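Local coordinates for protein tRNA-splicing endonuclease (Sulfolobus tokodaii, PDB 2CV8) that probably removes introns from precursor tRNA, cutting at both splice sites to leave 2',3'-cyclic phosphate and 5'-hydroxyl ends, at residues G28-I31 against G32-K35; K37-E40 against E41-S44. All blocks are in the same frame, centred on the assembly; numbering follows the deposited sequence.

Contact 1 (G28-I31 against G32-K35)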
loop_
_atom_site.group_PDB
_atom_site.type_symbol
_atom_site.label_atom_id
_atom_site.label_comp_id
_atom_site.label_asym_id
_atom_site.label_seq_id
_atom_site.Cartn_x
_atom_site.Cartn_y
_atom_site.Cartn_z
ATOM N N GLY B 28 -3.013 -27.229 -4.811
ATOM C CA GLY B 28 -2.859 -27.999 -3.593
ATOM C C GLY B 28 -1.439 -28.345 -3.191
ATOM O O GLY B 28 -0.473 -28.061 -3.905
ATOM N N LYS B 29 -1.328 -28.977 -2.025
ATOM C CA LYS B 29 -0.052 -29.389 -1.464
ATOM C C LYS B 29 -0.143 -30.828 -0.973
ATOM O O LYS B 29 -1.098 -31.204 -0.302
ATOM C CB LYS B 29 0.302 -28.468 -0.301
ATOM C CG LYS B 29 1.605 -28.800 0.405
ATOM C CD LYS B 29 1.859 -27.835 1.559
ATOM C CE LYS B 29 3.106 -28.215 2.343
ATOM N NZ LYS B 29 2.979 -29.552 2.989
ATOM N N PRO B 30 0.834 -31.669 -1.331
ATOM C CA PRO B 30 0.786 -33.057 -0.869
ATOM C C PRO B 30 1.155 -33.103 0.606
ATOM O O PRO B 30 1.921 -32.264 1.092
ATOM C CB PRO B 30 1.822 -33.749 -1.748
ATOM C CG PRO B 30 1.807 -32.937 -2.993
ATOM C CD PRO B 30 1.787 -31.532 -2.442
ATOM N N ILE B 31 0.578 -34.069 1.312
ATOM C CA ILE B 31 0.811 -34.264 2.742
ATOM C C ILE B 31 2.222 -34.788 3.025
ATOM O O ILE B 31 2.610 -35.836 2.506
ATOM C CB ILE B 31 -0.197 -35.290 3.312
ATOM C CG1 ILE B 31 -1.627 -34.779 3.117
ATOM C CG2 ILE B 31 0.122 -35.587 4.775
ATOM C CD1 ILE B 31 -2.658 -35.509 3.975
ATOM N N GLY B 32 2.987 -34.069 3.846
ATOM C CA GLY B 32 4.331 -34.525 4.172
ATOM C C GLY B 32 5.444 -33.854 3.390
ATOM O O GLY B 32 6.567 -33.740 3.885
ATOM N N ILE B 33 5.150 -33.434 2.159
ATOM C CA ILE B 33 6.128 -32.738 1.319
ATOM C C ILE B 33 5.767 -31.261 1.392
ATOM O O ILE B 33 4.617 -30.915 1.671
ATOM C CB ILE B 33 6.017 -33.121 -0.161
ATOM C CG1 ILE B 33 5.646 -34.588 -0.315
ATOM C CG2 ILE B 33 7.342 -32.841 -0.861
ATOM C CD1 ILE B 33 5.530 -35.013 -1.768
ATOM N N SER B 34 6.730 -30.388 1.137
ATOM C CA SER B 34 6.440 -28.963 1.170
ATOM C C SER B 34 5.972 -28.523 -0.213
ATOM O O SER B 34 4.830 -28.096 -0.397
ATOM C CB SER B 34 7.683 -28.182 1.583
ATOM O OG SER B 34 8.071 -28.536 2.896
ATOM N N LYS B 35 6.858 -28.637 -1.189
ATOM C CA LYS B 35 6.515 -28.263 -2.545
ATOM C C LYS B 35 7.279 -29.114 -3.549
ATOM O O LYS B 35 8.474 -28.921 -3.776
ATOM C CB LYS B 35 6.782 -26.769 -2.775
ATOM C CG LYS B 35 5.637 -25.869 -2.312
ATOM C CD LYS B 35 5.908 -24.398 -2.598
ATOM C CE LYS B 35 4.638 -23.559 -2.447
ATOM N NZ LYS B 35 4.006 -23.657 -1.098
#
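K29 reaches across the turn to I33, and its ammonium group carries the polar part of this local contact. K29 NZ donates to I33 O at 2.5 Å. It comes in only modestly tilted from the carbonyl plane (21°). A second, weak bond runs from K29 NZ to P30 O, 3.5 Å away. The aliphatic chain is extended as far as CE and bends only at its last torsion (chi4 -63°), which turns NZ in toward I33 O while the methylenes run past the carbonyl of S34, with K29 CG 3.4 Å from S34 O. Without the long chain, as with an alanine here, P30 O and I33 O, 3.1 Å apart, would probably face each other with no positive charge between them.

The apolar part is small: I33 CD1 touches the proline ring at P30 CB, 3.9 Å away. The ring also packs on P36 and L46, which ties the turn to the following loop and to the neighbouring strand 46-49. The bend itself is a type II beta turn over P30-I33, with G32 at its third position, where a CB would run into the carbonyl O of I31.

A single ammonium group thus holds the I33 carbonyl and, weakly, that of P30, tying the end of the strand to the loop that follows, with the proline-isoleucine contact on the other flank of the turn.

Contact 2 (K37-E40 against E41-S44)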
loop_
_atom_site.group_PDB
_atom_site.type_symbol
_atom_site.label_atom_id
_atom_site.label_comp_id
_atom_site.label_asym_id
_atom_site.label_seq_id
_atom_site.Cartn_x
_atom_site.Cartn_y
_atom_site.Cartn_z
ATOM N N LYS B 37 8.769 -30.715 -6.893
ATOM C CA LYS B 37 9.296 -30.150 -8.131
ATOM C C LYS B 37 8.294 -30.532 -9.221
ATOM O O LYS B 37 7.807 -29.681 -9.964
ATOM C CB LYS B 37 10.668 -30.749 -8.454
ATOM C CG LYS B 37 11.733 -30.499 -7.395
ATOM C CD LYS B 37 12.536 -31.764 -7.098
ATOM C CE LYS B 37 13.188 -32.341 -8.348
ATOM N NZ LYS B 37 14.226 -31.440 -8.918
ATOM N N SER B 38 7.985 -31.824 -9.297
ATOM C CA SER B 38 7.029 -32.347 -10.272
ATOM C C SER B 38 5.956 -33.171 -9.568
ATOM O O SER B 38 6.127 -33.564 -8.409
ATOM C CB SER B 38 7.738 -33.224 -11.300
ATOM O OG SER B 38 8.455 -34.268 -10.663
ATOM N N ALA B 39 4.847 -33.423 -10.262
ATOM C CA ALA B 39 3.766 -34.217 -9.687
ATOM C C ALA B 39 4.270 -35.655 -9.582
ATOM O O ALA B 39 3.687 -36.510 -8.915
ATOM C CB ALA B 39 2.544 -34.157 -10.583
ATOM N N GLU B 40 5.388 -35.888 -10.249
ATOM C CA GLU B 40 6.024 -37.182 -10.297
ATOM C C GLU B 40 6.475 -37.629 -8.906
ATOM O O GLU B 40 6.459 -38.821 -8.590
ATOM C CB GLU B 40 7.197 -37.088 -11.277
ATOM C CG GLU B 40 7.642 -38.384 -11.902
ATOM C CD GLU B 40 6.498 -39.250 -12.349
ATOM O OE1 GLU B 40 5.926 -39.958 -11.489
ATOM O OE2 GLU B 40 6.168 -39.223 -13.552
ATOM N N GLU B 41 6.859 -36.681 -8.059
ATOM C CA GLU B 41 7.304 -37.038 -6.712
ATOM C C GLU B 41 6.217 -36.989 -5.634
ATOM O O GLU B 41 6.521 -36.979 -4.446
ATOM C CB GLU B 41 8.511 -36.170 -6.302
ATOM C CG GLU B 41 8.391 -34.683 -6.612
ATOM C CD GLU B 41 9.721 -33.941 -6.458
ATOM O OE1 GLU B 41 10.288 -33.948 -5.342
ATOM O OE2 GLU B 41 10.196 -33.354 -7.460
ATOM N N ILE B 42 4.954 -36.977 -6.051
ATOM C CA ILE B 42 3.829 -36.942 -5.115
ATOM C C ILE B 42 3.332 -38.362 -4.849
ATOM O O ILE B 42 2.976 -39.087 -5.782
ATOM C CB ILE B 42 2.634 -36.098 -5.672
ATOM C CG1 ILE B 42 3.036 -34.625 -5.789
ATOM C CG2 ILE B 42 1.409 -36.250 -4.758
ATOM C CD1 ILE B 42 1.954 -33.723 -6.385
ATOM N N ASN B 43 3.300 -38.754 -3.579
ATOM C CA ASN B 43 2.846 -40.091 -3.203
ATOM C C ASN B 43 1.859 -40.044 -2.063
ATOM O O ASN B 43 1.425 -41.078 -1.565
ATOM C CB ASN B 43 4.020 -40.967 -2.785
ATOM C CG ASN B 43 4.950 -41.264 -3.927
ATOM O OD1 ASN B 43 5.790 -40.438 -4.297
ATOM N ND2 ASN B 43 4.799 -42.447 -4.514
ATOM N N SER B 44 1.516 -38.841 -1.638
ATOM C CA SER B 44 0.570 -38.688 -0.553
ATOM C C SER B 44 -0.611 -37.876 -1.048
ATOM O O SER B 44 -0.487 -37.107 -1.996
ATOM C CB SER B 44 1.237 -37.999 0.635
ATOM O OG SER B 44 1.776 -36.741 0.267
#
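E41 folds back along the chain toward K37 and S38, and its side chain crosses that of K37 at about a right angle. Its first torsion (chi1 45°) sets CG between the backbone N and the carbonyl carbon; from there the chain is extended, which carries the carboxylate past the carbonyl of S38 to the amide nitrogens of S38, at the start of the turn, and of K37, just before it. S38 N donates to E41 OE2 at 3.3 Å, and K37 N makes a weak, strongly bent bond to the same oxygen at 3.1 Å. OE2 is less surely placed than the rest, so these two bonds are best read as an approach of the carboxylate to the pair of N-H groups. The poorly ordered ammonium of the lysine stays apart, with K37 NZ 4.7 Å from E41 OE2, so any attraction is probably diffuse.

Within the turn, two successive backbone bonds run from E41 N to S38 O and from I42 N to A39 O, each 3.2 Å long with an N-H···O angle of 157°. Both span three residues, the i to i+3 pattern of a 3-10 turn. I42 lies alongside A39, with I42 CD1 3.8 Å from A39 CA and 4.3 Å from A39 CB.

This apolar pair faces helix 15-25, where A39 packs on Y22 and K23 and I42 on Y22. From the same helix R19 takes the carbonyl of I42 by its NE and forms a long, weak ion pair with E40. I42 also rests on P36 and on strand 29-30.

How the contacts relate
The two contacts follow in series along one connection, contact 1 at the end of edge strand 29-30 and contact 2 in the loop leading to strand 46-49, with centres about 9 Å apart. They touch directly: I31 O and S44 OG form a probable hydrogen bond at 2.6 Å, P30 CG packs against I42 CD1, and I33 CD1 against the carbonyl of E41. The connection therefore folds back on itself at the edge of the mixed sheet of the N-terminal domain, contact 1 leaving its outermost strand, with helix 15-25 on the side of contact 2. S34 of contact 1 lies about 11 Å from the predicted active-site Y117, side chain to side chain, whereas contact 2 is away from the annotated sites.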